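Local coordinates for protein DnaJ homolog subfamily C member 27-A (Xenopus laevis, PDB 6JMG) that binds GTP and magnesium as a Rab-family small GTPase fused to a DnaJ domain, and is possibly involved in regulating the MEK/ERK pathway, at residues A[82-95]-A[107-119]. Residues are numbered along the deposited sequence; the frame is centred on the assembly and turned at random.
Sequences RNEFYKDTQGVILV and LDGWLAEMKQELG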
ATOM      1  N   ARG A  82      11.159 -10.461  10.925  1.00 62.88           N
ATOM      2  CA  ARG A  82       9.945  -9.782  10.467  1.00 62.38           C
ATOM      3  C   ARG A  82       9.405 -10.362   9.167  1.00 67.94           C
ATOM      4  O   ARG A  82       8.187 -10.345   8.954  1.00 77.94           O
ATOM      5  CB  ARG A  82      10.203  -8.297  10.200  1.00 63.66           C
ATOM      6  CG  ARG A  82      10.682  -7.464  11.318  1.00 63.70           C
ATOM      7  CD  ARG A  82      10.729  -6.008  10.865  1.00 71.88           C
ATOM      8  NE  ARG A  82      11.699  -5.713   9.806  1.00 66.60           N
ATOM      9  CZ  ARG A  82      12.857  -5.065   9.990  1.00 65.73           C
ATOM     10  NH1 ARG A  82      13.214  -4.634  11.199  1.00 66.64           N
ATOM     11  NH2 ARG A  82      13.671  -4.840   8.961  1.00 56.98           N
ATOM     12  N   ASN A  83      10.278 -10.914   8.311  1.00 67.61           N
ATOM     13  CA  ASN A  83       9.860 -11.261   6.948  1.00 71.07           C
ATOM     14  C   ASN A  83       8.662 -12.205   6.912  1.00 68.47           C
ATOM     15  O   ASN A  83       7.848 -12.123   5.990  1.00 72.86           O
ATOM     16  CB  ASN A  83      11.016 -11.912   6.196  1.00 84.71           C
ATOM     17  CG  ASN A  83      12.059 -10.920   5.777  1.00 99.75           C
ATOM     18  OD1 ASN A  83      11.814  -9.712   5.773  1.00107.42           O
ATOM     19  ND2 ASN A  83      13.238 -11.418   5.423  1.00102.99           N
ATOM     20  N   GLU A  84       8.504 -13.077   7.915  1.00 59.87           N
ATOM     21  CA  GLU A  84       7.385 -14.009   7.888  1.00 55.40           C
ATOM     22  C   GLU A  84       6.028 -13.331   8.037  1.00 67.15           C
ATOM     23  O   GLU A  84       5.007 -13.956   7.721  1.00 52.61           O
ATOM     24  CB  GLU A  84       7.528 -15.058   8.996  1.00 69.41           C
ATOM     25  CG  GLU A  84       8.116 -16.392   8.532  1.00 86.21           C
ATOM     26  CD  GLU A  84       7.172 -17.211   7.652  1.00 91.80           C
ATOM     27  OE1 GLU A  84       7.625 -17.611   6.569  1.00 95.47           O
ATOM     28  OE2 GLU A  84       6.006 -17.486   8.029  1.00 94.21           O
ATOM     29  N   PHE A  85       5.962 -12.083   8.515  1.00 55.72           N
ATOM     30  CA  PHE A  85       4.664 -11.589   8.945  1.00 53.11           C
ATOM     31  C   PHE A  85       4.065 -10.527   8.035  1.00 55.58           C
ATOM     32  O   PHE A  85       3.021  -9.962   8.377  1.00 63.91           O
ATOM     33  CB  PHE A  85       4.753 -11.096  10.386  1.00 55.32           C
ATOM     34  CG  PHE A  85       5.242 -12.141  11.331  1.00 56.11           C
ATOM     35  CD1 PHE A  85       4.383 -13.135  11.792  1.00 48.80           C
ATOM     36  CD2 PHE A  85       6.569 -12.160  11.731  1.00 55.51           C
ATOM     37  CE1 PHE A  85       4.840 -14.097  12.664  1.00 48.06           C
ATOM     38  CE2 PHE A  85       7.030 -13.124  12.594  1.00 49.69           C
ATOM     39  CZ  PHE A  85       6.185 -14.099  13.051  1.00 45.17           C
ATOM     40  N   TYR A  86       4.620 -10.315   6.844  1.00 55.66           N
ATOM     41  CA  TYR A  86       4.019  -9.332   5.951  1.00 57.50           C
ATOM     42  C   TYR A  86       2.819  -9.903   5.192  1.00 62.03           C
ATOM     43  O   TYR A  86       1.915  -9.147   4.810  1.00 64.43           O
ATOM     44  CB  TYR A  86       5.053  -8.802   4.955  1.00 48.33           C
ATOM     45  CG  TYR A  86       6.136  -7.895   5.507  1.00 59.25           C
ATOM     46  CD1 TYR A  86       5.835  -6.646   6.051  1.00 64.29           C
ATOM     47  CD2 TYR A  86       7.473  -8.263   5.429  1.00 63.70           C
ATOM     48  CE1 TYR A  86       6.840  -5.800   6.531  1.00 56.84           C
ATOM     49  CE2 TYR A  86       8.483  -7.427   5.906  1.00 66.20           C
ATOM     50  CZ  TYR A  86       8.163  -6.203   6.452  1.00 69.03           C
ATOM     51  OH  TYR A  86       9.172  -5.387   6.920  1.00 70.26           O
ATOM     52  N   LYS A  87       2.783 -11.210   4.949  1.00 64.26           N
ATOM     53  CA  LYS A  87       1.733 -11.761   4.103  1.00 67.88           C
ATOM     54  C   LYS A  87       0.354 -11.664   4.760  1.00 63.12           C
ATOM     55  O   LYS A  87       0.208 -11.719   5.982  1.00 71.81           O
ATOM     56  CB  LYS A  87       2.030 -13.216   3.735  1.00 76.66           C
ATOM     57  CG  LYS A  87       2.816 -14.007   4.769  1.00 88.52           C
ATOM     58  CD  LYS A  87       3.129 -15.429   4.267  1.00 91.36           C
ATOM     59  CE  LYS A  87       3.690 -16.316   5.378  1.00 84.09           C
ATOM     60  NZ  LYS A  87       5.178 -16.339   5.332  1.00 81.21           N
ATOM     61  N   ASP A  88      -0.667 -11.556   3.914  1.00 65.39           N
ATOM     62  CA  ASP A  88      -2.069 -11.539   4.331  1.00 69.29           C
ATOM     63  C   ASP A  88      -2.335 -10.419   5.333  1.00 69.76           C
ATOM     64  O   ASP A  88      -2.982 -10.603   6.358  1.00 82.64           O
ATOM     65  CB  ASP A  88      -2.479 -12.908   4.889  1.00 79.11           C
ATOM     66  CG  ASP A  88      -3.908 -12.933   5.390  1.00 99.28           C
ATOM     67  OD1 ASP A  88      -4.829 -12.581   4.612  1.00 97.78           O
ATOM     68  OD2 ASP A  88      -4.104 -13.280   6.578  1.00109.34           O
ATOM     69  N   THR A  89      -1.853  -9.232   5.009  1.00 77.34           N
ATOM     70  CA  THR A  89      -2.040  -8.070   5.865  1.00 66.63           C
ATOM     71  C   THR A  89      -3.150  -7.172   5.342  1.00 59.98           C
ATOM     72  O   THR A  89      -3.204  -6.872   4.147  1.00 75.10           O
ATOM     73  CB  THR A  89      -0.740  -7.290   5.955  1.00 59.93           C
ATOM     74  OG1 THR A  89       0.250  -8.136   6.543  1.00 59.23           O
ATOM     75  CG2 THR A  89      -0.926  -6.032   6.789  1.00 57.71           C
ATOM     76  N   GLN A  90      -4.018  -6.721   6.249  1.00 58.81           N
ATOM     77  CA  GLN A  90      -5.101  -5.813   5.887  1.00 53.58           C
ATOM     78  C   GLN A  90      -4.821  -4.359   6.239  1.00 60.88           C
ATOM     79  O   GLN A  90      -5.268  -3.463   5.514  1.00 69.25           O
ATOM     80  CB  GLN A  90      -6.394  -6.207   6.597  1.00 49.92           C
ATOM     81  CG  GLN A  90      -7.097  -7.456   6.085  1.00 63.98           C
ATOM     82  CD  GLN A  90      -6.367  -8.724   6.434  1.00 69.81           C
ATOM     83  OE1 GLN A  90      -6.374  -9.158   7.584  1.00 80.59           O
ATOM     84  NE2 GLN A  90      -5.731  -9.334   5.442  1.00 67.34           N
ATOM     85  N   GLY A  91      -4.078  -4.105   7.309  1.00 60.55           N
ATOM     86  CA  GLY A  91      -3.740  -2.748   7.697  1.00 62.19           C
ATOM     87  C   GLY A  91      -2.293  -2.669   8.163  1.00 58.06           C
ATOM     88  O   GLY A  91      -1.772  -3.614   8.753  1.00 52.27           O
ATOM     89  N   VAL A  92      -1.676  -1.516   7.900  1.00 54.46           N
ATOM     90  CA  VAL A  92      -0.295  -1.231   8.296  1.00 59.15           C
ATOM     91  C   VAL A  92      -0.245   0.096   9.040  1.00 65.99           C
ATOM     92  O   VAL A  92      -0.756   1.112   8.548  1.00 61.19           O
ATOM     93  CB  VAL A  92       0.640  -1.154   7.081  1.00 56.11           C
ATOM     94  CG1 VAL A  92       1.985  -0.557   7.504  1.00 45.70           C
ATOM     95  CG2 VAL A  92       0.800  -2.518   6.437  1.00 50.74           C
ATOM     96  N   ILE A  93       0.395   0.098  10.204  1.00 64.19           N
ATOM     97  CA  ILE A  93       0.678   1.316  10.951  1.00 51.15           C
ATOM     98  C   ILE A  93       2.138   1.654  10.678  1.00 57.49           C
ATOM     99  O   ILE A  93       3.054   1.002  11.194  1.00 60.37           O
ATOM    100  CB  ILE A  93       0.366   1.143  12.443  1.00 51.39           C
ATOM    101  CG1 ILE A  93      -1.121   0.844  12.610  1.00 54.48           C
ATOM    102  CG2 ILE A  93       0.632   2.404  13.207  1.00 56.50           C
ATOM    103  CD1 ILE A  93      -1.524   0.421  14.003  1.00 55.86           C
ATOM    104  N   LEU A  94       2.355   2.661   9.838  1.00 57.28           N
ATOM    105  CA  LEU A  94       3.688   3.058   9.402  1.00 54.89           C
ATOM    106  C   LEU A  94       4.078   4.346  10.116  1.00 56.02           C
ATOM    107  O   LEU A  94       3.449   5.387   9.906  1.00 60.43           O
ATOM    108  CB  LEU A  94       3.724   3.241   7.883  1.00 51.41           C
ATOM    109  CG  LEU A  94       5.124   3.353   7.262  1.00 58.97           C
ATOM    110  CD1 LEU A  94       5.863   2.051   7.411  1.00 63.58           C
ATOM    111  CD2 LEU A  94       5.048   3.718   5.809  1.00 53.02           C
ATOM    112  N   VAL A  95       5.130   4.287  10.930  1.00 52.71           N
ATOM    113  CA  VAL A  95       5.393   5.330  11.914  1.00 55.41           C
ATOM    114  C   VAL A  95       6.787   5.894  11.698  1.00 57.23           C
ATOM    115  O   VAL A  95       7.723   5.151  11.388  1.00 63.74           O
ATOM    116  CB  VAL A  95       5.248   4.817  13.367  1.00 58.68           C
ATOM    117  CG1 VAL A  95       5.233   6.003  14.352  1.00 52.99           C
ATOM    118  CG2 VAL A  95       3.986   3.941  13.546  1.00 46.82           C
ATOM    119  N   LEU A 107      11.368   5.512   5.134  1.00 58.50           N
ATOM    120  CA  LEU A 107      10.068   4.888   4.908  1.00 62.54           C
ATOM    121  C   LEU A 107       9.967   4.258   3.530  1.00 64.85           C
ATOM    122  O   LEU A 107       9.235   3.280   3.366  1.00 65.54           O
ATOM    123  CB  LEU A 107       8.949   5.912   5.074  1.00 61.62           C
ATOM    124  CG  LEU A 107       8.673   6.423   6.484  1.00 63.42           C
ATOM    125  CD1 LEU A 107       7.527   7.398   6.437  1.00 55.95           C
ATOM    126  CD2 LEU A 107       8.348   5.269   7.420  1.00 66.82           C
ATOM    127  N   ASP A 108      10.679   4.799   2.533  1.00 77.29           N
ATOM    128  CA  ASP A 108      10.712   4.154   1.222  1.00 73.06           C
ATOM    129  C   ASP A 108      11.320   2.762   1.327  1.00 70.17           C
ATOM    130  O   ASP A 108      10.826   1.812   0.701  1.00 64.24           O
ATOM    131  CB  ASP A 108      11.471   5.019   0.213  1.00 81.52           C
ATOM    132  CG  ASP A 108      10.631   6.192  -0.326  1.00 85.58           C
ATOM    133  OD1 ASP A 108       9.518   5.946  -0.839  1.00 84.76           O
ATOM    134  OD2 ASP A 108      11.091   7.359  -0.249  1.00 85.80           O
ATOM    135  N   GLY A 109      12.366   2.617   2.150  1.00 65.55           N
ATOM    136  CA  GLY A 109      12.965   1.305   2.367  1.00 51.03           C
ATOM    137  C   GLY A 109      12.011   0.325   3.037  1.00 66.70           C
ATOM    138  O   GLY A 109      12.006  -0.868   2.716  1.00 63.55           O
ATOM    139  N   TRP A 110      11.187   0.813   3.976  1.00 72.98           N
ATOM    140  CA  TRP A 110      10.196  -0.060   4.603  1.00 64.49           C
ATOM    141  C   TRP A 110       9.200  -0.572   3.577  1.00 60.07           C
ATOM    142  O   TRP A 110       8.863  -1.761   3.570  1.00 69.03           O
ATOM    143  CB  TRP A 110       9.477   0.663   5.754  1.00 57.71           C
ATOM    144  CG  TRP A 110      10.296   0.651   7.014  1.00 56.19           C
ATOM    145  CD1 TRP A 110      11.117   1.650   7.471  1.00 52.60           C
ATOM    146  CD2 TRP A 110      10.425  -0.429   7.947  1.00 59.87           C
ATOM    147  NE1 TRP A 110      11.732   1.263   8.643  1.00 56.51           N
ATOM    148  CE2 TRP A 110      11.327  -0.009   8.954  1.00 62.67           C
ATOM    149  CE3 TRP A 110       9.864  -1.707   8.034  1.00 66.06           C
ATOM    150  CZ2 TRP A 110      11.675  -0.821  10.029  1.00 64.60           C
ATOM    151  CZ3 TRP A 110      10.200  -2.509   9.111  1.00 65.40           C
ATOM    152  CH2 TRP A 110      11.091  -2.062  10.097  1.00 66.75           C
ATOM    153  N   LEU A 111       8.715   0.305   2.698  1.00 62.39           N
ATOM    154  CA  LEU A 111       7.807  -0.148   1.650  1.00 69.88           C
ATOM    155  C   LEU A 111       8.487  -1.176   0.755  1.00 82.92           C
ATOM    156  O   LEU A 111       7.888  -2.195   0.394  1.00 77.93           O
ATOM    157  CB  LEU A 111       7.326   1.043   0.825  1.00 66.70           C
ATOM    158  CG  LEU A 111       6.383   2.004   1.540  1.00 64.34           C
ATOM    159  CD1 LEU A 111       5.815   3.022   0.585  1.00 59.60           C
ATOM    160  CD2 LEU A 111       5.267   1.228   2.193  1.00 69.20           C
ATOM    161  N   ALA A 112       9.757  -0.937   0.417  1.00 82.62           N
ATOM    162  CA  ALA A 112      10.488  -1.882  -0.415  1.00 77.56           C
ATOM    163  C   ALA A 112      10.604  -3.237   0.266  1.00 78.81           C
ATOM    164  O   ALA A 112      10.438  -4.286  -0.369  1.00 80.35           O
ATOM    165  CB  ALA A 112      11.876  -1.329  -0.737  1.00 65.57           C
ATOM    166  N   GLU A 113      10.889  -3.233   1.565  1.00 75.51           N
ATOM    167  CA  GLU A 113      11.077  -4.490   2.273  1.00 69.25           C
ATOM    168  C   GLU A 113       9.778  -5.276   2.338  1.00 62.49           C
ATOM    169  O   GLU A 113       9.762  -6.485   2.086  1.00 71.76           O
ATOM    170  CB  GLU A 113      11.620  -4.212   3.666  1.00 65.58           C
ATOM    171  CG  GLU A 113      11.540  -5.381   4.571  1.00 67.11           C
ATOM    172  CD  GLU A 113      12.260  -5.127   5.846  1.00 70.96           C
ATOM    173  OE1 GLU A 113      11.817  -5.665   6.881  1.00 78.12           O
ATOM    174  OE2 GLU A 113      13.257  -4.372   5.807  1.00 67.35           O
ATOM    175  N   MET A 114       8.674  -4.599   2.621  1.00 60.59           N
ATOM    176  CA  MET A 114       7.379  -5.260   2.568  1.00 60.35           C
ATOM    177  C   MET A 114       7.071  -5.743   1.161  1.00 69.44           C
ATOM    178  O   MET A 114       6.676  -6.898   0.968  1.00 68.82           O
ATOM    179  CB  MET A 114       6.275  -4.311   3.048  1.00 55.69           C
ATOM    180  CG  MET A 114       4.909  -4.984   3.195  1.00 54.18           C
ATOM    181  SD  MET A 114       3.545  -3.876   3.583  1.00 49.26           S
ATOM    182  CE  MET A 114       2.383  -5.066   4.212  1.00 45.20           C
ATOM    183  N   LYS A 115       7.278  -4.879   0.156  1.00 75.50           N
ATOM    184  CA  LYS A 115       6.907  -5.237  -1.211  1.00 70.21           C
ATOM    185  C   LYS A 115       7.632  -6.482  -1.705  1.00 82.43           C
ATOM    186  O   LYS A 115       7.047  -7.256  -2.473  1.00 93.41           O
ATOM    187  CB  LYS A 115       7.173  -4.082  -2.171  1.00 73.48           C
ATOM    188  CG  LYS A 115       5.946  -3.292  -2.565  1.00 87.29           C
ATOM    189  CD  LYS A 115       6.322  -2.034  -3.358  1.00 92.91           C
ATOM    190  CE  LYS A 115       5.169  -1.032  -3.429  1.00 91.08           C
ATOM    191  NZ  LYS A 115       5.629   0.346  -3.789  1.00 94.10           N
ATOM    192  N   GLN A 116       8.879  -6.724  -1.283  1.00 78.72           N
ATOM    193  CA  GLN A 116       9.467  -7.969  -1.764  1.00 85.76           C
ATOM    194  C   GLN A 116       8.995  -9.201  -1.011  1.00 88.56           C
ATOM    195  O   GLN A 116       9.051 -10.302  -1.566  1.00 96.13           O
ATOM    196  CB  GLN A 116      10.985  -7.972  -1.823  1.00 85.80           C
ATOM    197  CG  GLN A 116      11.213  -8.786  -3.120  1.00113.99           C
ATOM    198  CD  GLN A 116      12.631  -9.049  -3.542  1.00126.13           C
ATOM    199  OE1 GLN A 116      12.924 -10.105  -4.126  1.00122.96           O
ATOM    200  NE2 GLN A 116      13.517  -8.094  -3.293  1.00123.25           N
ATOM    201  N   GLU A 117       8.583  -9.071   0.245  1.00 91.96           N
ATOM    202  CA  GLU A 117       8.121 -10.266   0.932  1.00 93.18           C
ATOM    203  C   GLU A 117       6.758 -10.719   0.437  1.00 87.48           C
ATOM    204  O   GLU A 117       6.294 -11.789   0.846  1.00101.92           O
ATOM    205  CB  GLU A 117       8.077 -10.029   2.435  1.00 98.67           C
ATOM    206  CG  GLU A 117       8.781 -11.116   3.205  1.00107.03           C
ATOM    207  CD  GLU A 117      10.155 -11.426   2.645  1.00108.91           C
ATOM    208  OE1 GLU A 117      10.370 -12.596   2.259  1.00106.39           O
ATOM    209  OE2 GLU A 117      11.016 -10.505   2.606  1.00107.21           O
ATOM    210  N   LEU A 118       6.106  -9.927  -0.408  1.00 73.26           N
ATOM    211  CA  LEU A 118       4.823 -10.280  -0.991  1.00 97.06           C
ATOM    212  C   LEU A 118       4.942 -10.811  -2.416  1.00123.55           C
ATOM    213  O   LEU A 118       3.931 -11.242  -2.987  1.00123.40           O
ATOM    214  CB  LEU A 118       3.886  -9.059  -0.971  1.00 85.71           C
ATOM    215  CG  LEU A 118       3.660  -8.416   0.396  1.00 73.99           C
ATOM    216  CD1 LEU A 118       2.500  -7.423   0.364  1.00 72.17           C
ATOM    217  CD2 LEU A 118       3.423  -9.505   1.450  1.00 71.26           C
ATOM    218  N   GLY A 119       6.142 -10.794  -2.997  1.00144.30           N
ATOM    219  CA  GLY A 119       6.358 -11.277  -4.340  1.00149.35           C
ATOM    220  C   GLY A 119       5.798 -10.343  -5.395  1.00151.98           C
ATOM    221  O   GLY A 119       5.276  -9.265  -5.091  1.00154.77           O
TER
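Tyr-86 lies with one ring face on the backbone of helix 107-117 at Met-114, whose CA sits 3.9 Å from the ring centroid and only 3° off the ring normal, a CH-pi contact over the face. With CG anti to the backbone N (chi1 -173°) and the chain extended beyond it, Met-114 lays CG alongside Tyr-86 CD1, SD stands obliquely to the ring in a Met-aromatic contact, and Met-114 CE meets Val-92 CG2 tip to tip at 3.7 Å. At the ring's edge, Tyr-86 OH donates to Glu-113 OE1 at 2.7 Å, arriving from above the carboxylate plane. Glu-113 OE1 also takes a side-on grip from Arg-82, whose NE and NH2 both lie 2.9 Å from it on its syn lone pair, with guanidinium and carboxylate nearly coplanar; three donors thus converge on OE1. Trp-110 CH2 lies over the centre of that guanidinium. In the Ras-type P-loop GTPase fold, helix 107-117 packs against the central sheet beside strand 91-97, the local axes running roughly antiparallel (151°) and 10.2 Å apart. Leu-94 and Leu-107 slide past each other there in opposite directions, Leu-94 CG 3.8 Å from Leu-107 CD2, while Trp-110 NE1 hydrogen-bonds OD1 of Asn-24, a residue of the bound-GTP pocket. Replacing Tyr-86 by alanine is likely to open a gap against Met-114 and leave Glu-113 OE1 without its hydroxyl donor. Toward the helix's C-terminal end, Glu-117 CB approaches Tyr-86 CD2 at 3.5 Å, and the Glu-117 carboxylate stacks on the Asn-83 amide with the planes nearly parallel.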